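Local coordinates for protein 3,4-dihydroxy-2-butanone 4-phosphate synthase (Acinetobacter baumannii, PDB 6MNZ) that probably converts D-ribulose 5-phosphate into formate and 3,4-dihydroxy-2-butanone 4-phosphate, a step of riboflavin biosynthesis that uses magnesium or manganese, at residues H139-T144 with Q323-G328. Numbering follows the deposited sequence.
With SO4 (sulfate ion), chain C.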
loop_
_atom_site.group_PDB
_atom_site.type_symbol
_atom_site.label_atom_id
_atom_site.label_comp_id
_atom_site.label_asym_id
_atom_site.label_seq_id
_atom_site.Cartn_x
_atom_site.Cartn_y
_atom_site.Cartn_z
ATOM N N HIS A 139 9.544 0.358 -13.655
ATOM C CA HIS A 139 9.118 0.416 -12.262
ATOM C C HIS A 139 9.532 -0.808 -11.465
ATOM O O HIS A 139 10.209 -0.672 -10.439
ATOM C CB HIS A 139 7.594 0.597 -12.200
ATOM C CG HIS A 139 7.081 1.674 -13.103
ATOM N ND1 HIS A 139 7.463 2.992 -12.974
ATOM C CD2 HIS A 139 6.324 1.611 -14.224
ATOM C CE1 HIS A 139 6.944 3.697 -13.964
ATOM N NE2 HIS A 139 6.211 2.891 -14.710
ATOM N N ARG A 140 9.188 -2.007 -11.930
ATOM C CA ARG A 140 9.721 -3.243 -11.375
ATOM C C ARG A 140 10.842 -3.747 -12.273
ATOM O O ARG A 140 10.600 -4.096 -13.434
ATOM C CB ARG A 140 8.630 -4.304 -11.236
ATOM C CG ARG A 140 9.011 -5.441 -10.305
ATOM C CD ARG A 140 8.032 -6.601 -10.396
ATOM N NE ARG A 140 8.621 -7.758 -11.065
ATOM C CZ ARG A 140 8.388 -9.024 -10.731
ATOM N NH1 ARG A 140 7.422 -9.316 -9.871
ATOM N NH2 ARG A 140 8.920 -9.998 -11.459
ATOM N N ALA A 141 12.028 -3.909 -11.697
ATOM C CA ALA A 141 13.192 -4.402 -12.433
ATOM C C ALA A 141 13.350 -5.912 -12.281
ATOM O O ALA A 141 14.423 -6.415 -11.952
ATOM C CB ALA A 141 14.442 -3.670 -11.962
ATOM N N GLY A 142 12.293 -6.653 -12.619
ATOM C CA GLY A 142 12.330 -8.096 -12.618
ATOM C C GLY A 142 12.543 -8.677 -14.005
ATOM O O GLY A 142 12.250 -8.041 -15.015
ATOM N N HIS A 143 12.904 -9.963 -14.033
ATOM C CA HIS A 143 13.009 -10.672 -15.304
ATOM C C HIS A 143 11.677 -10.689 -16.042
ATOM O O HIS A 143 11.652 -10.808 -17.273
ATOM C CB HIS A 143 13.493 -12.105 -15.074
ATOM C CG HIS A 143 14.791 -12.195 -14.335
ATOM N ND1 HIS A 143 14.855 -12.285 -12.961
ATOM C CD2 HIS A 143 16.060 -12.355 -14.781
ATOM C CE1 HIS A 143 16.116 -12.417 -12.590
ATOM N NE2 HIS A 143 16.859 -12.528 -13.676
ATOM N N THR A 144 10.566 -10.696 -15.305
ATOM C CA THR A 144 9.249 -10.696 -15.932
ATOM C C THR A 144 9.067 -9.470 -16.817
ATOM O O THR A 144 8.762 -9.584 -18.010
ATOM C CB THR A 144 8.165 -10.748 -14.853
ATOM O OG1 THR A 144 8.325 -11.942 -14.076
ATOM C CG2 THR A 144 6.769 -10.725 -15.476
ATOM N N GLN A 323 18.330 3.131 -9.147
ATOM C CA GLN A 323 19.100 4.339 -9.422
ATOM C C GLN A 323 18.863 4.830 -10.845
ATOM O O GLN A 323 18.528 6.001 -11.058
ATOM C CB GLN A 323 20.588 4.077 -9.187
ATOM C CG GLN A 323 20.962 3.859 -7.729
ATOM C CD GLN A 323 22.450 3.634 -7.537
ATOM O OE1 GLN A 323 23.226 3.698 -8.490
ATOM N NE2 GLN A 323 22.860 3.403 -6.296
ATOM N N TYR A 324 18.995 3.937 -11.830
ATOM C CA TYR A 324 18.769 4.324 -13.216
ATOM C C TYR A 324 17.313 4.699 -13.461
ATOM O O TYR A 324 17.025 5.524 -14.335
ATOM C CB TYR A 324 19.172 3.190 -14.158
ATOM C CG TYR A 324 20.626 2.781 -14.072
ATOM C CD1 TYR A 324 21.560 3.582 -13.428
ATOM C CD2 TYR A 324 21.092 1.686 -14.785
ATOM C CE1 TYR A 324 22.897 3.243 -13.408
ATOM C CE2 TYR A 324 22.432 1.368 -14.813
ATOM C CZ TYR A 324 23.330 2.139 -14.110
ATOM O OH TYR A 324 24.665 1.809 -14.117
ATOM N N GLN A 325 16.386 4.063 -12.745
ATOM C CA GLN A 325 15.018 4.561 -12.696
ATOM C C GLN A 325 14.984 6.001 -12.199
ATOM O O GLN A 325 14.358 6.869 -12.817
ATOM C CB GLN A 325 14.168 3.659 -11.802
ATOM C CG GLN A 325 13.882 2.293 -12.401
ATOM C CD GLN A 325 13.320 1.316 -11.388
ATOM O OE1 GLN A 325 13.154 1.650 -10.215
ATOM N NE2 GLN A 325 12.941 0.134 -11.856
ATOM N N THR A 326 15.659 6.275 -11.080
ATOM C CA THR A 326 15.592 7.601 -10.480
ATOM C C THR A 326 16.117 8.655 -11.445
ATOM O O THR A 326 15.365 9.514 -11.921
ATOM C CB THR A 326 16.391 7.633 -9.172
ATOM O OG1 THR A 326 15.735 6.825 -8.189
ATOM C CG2 THR A 326 16.528 9.070 -8.642
ATOM N N ILE A 327 17.385 8.527 -11.843
ATOM C CA ILE A 327 18.036 9.599 -12.581
ATOM C C ILE A 327 17.550 9.657 -14.022
ATOM O O ILE A 327 17.534 10.740 -14.617
ATOM C CB ILE A 327 19.568 9.433 -12.511
ATOM C CG1 ILE A 327 20.253 10.805 -12.516
ATOM C CG2 ILE A 327 20.079 8.574 -13.663
ATOM C CD1 ILE A 327 20.031 11.615 -11.246
ATOM N N GLY A 328 16.970 8.569 -14.530
ATOM C CA GLY A 328 16.332 8.625 -15.834
ATOM C C GLY A 328 15.062 9.453 -15.831
ATOM O O GLY A 328 14.831 10.254 -16.743
HETATM S S SO4 C . 11.126 -11.834 -11.656
HETATM O O1 SO4 C . 10.454 -10.947 -12.601
HETATM O O2 SO4 C . 12.551 -11.525 -11.632
HETATM O O3 SO4 C . 10.934 -13.216 -12.080
HETATM O O4 SO4 C . 10.583 -11.658 -10.313
#
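Gln325, on helix 320-336 of the GTP cyclohydrolase II-like part, reaches across to the backbone of His139 in the anion-binding loop of the DHBP synthase part, which runs into the N-terminus of helix 143-153. The polar link between the two is a single weak hydrogen bond, from Gln325 NE2 to His139 O, 3.2 Å long and bent to 131° at the hydrogen. With CG anti to its carbonyl carbon (chi1 -71°) and the chain extended beyond it, Gln325 carries its amide to the loop with NE2 nearest His139 O. The CB of His139 points away from the helix, and its NE2 bonds to Ile229 O.

Van der Waals contact is slight. Ala141, the centre of an inverse gamma turn, turns its CB toward helix 320-336, 4.1 Å from Gln325 NE2, and Ile196 of helix 192-202 touches both side chains.

Beyond the turn, the loop grips a sulfate, probably from the crystallisation liquor, among residues predicted to bind D-ribulose 5-phosphate; the ion may therefore mark a phosphate position. Gly142 is the N-cap, and the first backbone N-H groups of the helix face the anion. His143 N (2.9 Å) and His143 ND1 (2.8 Å) both donate to sulfate O2, while His143 NE2 is held by Glu30 O. The Arg140 guanidinium lies edge-on to the ion, its NH2 doubtfully close; its NE forms a salt bridge with Glu145, and Arg27 NH1 adds another bond to the sulfate. Sulfate O1 takes two bonds from Thr144, one from OG1 at 2.8 Å and a nearly straight one from N at 2.7 Å (167°).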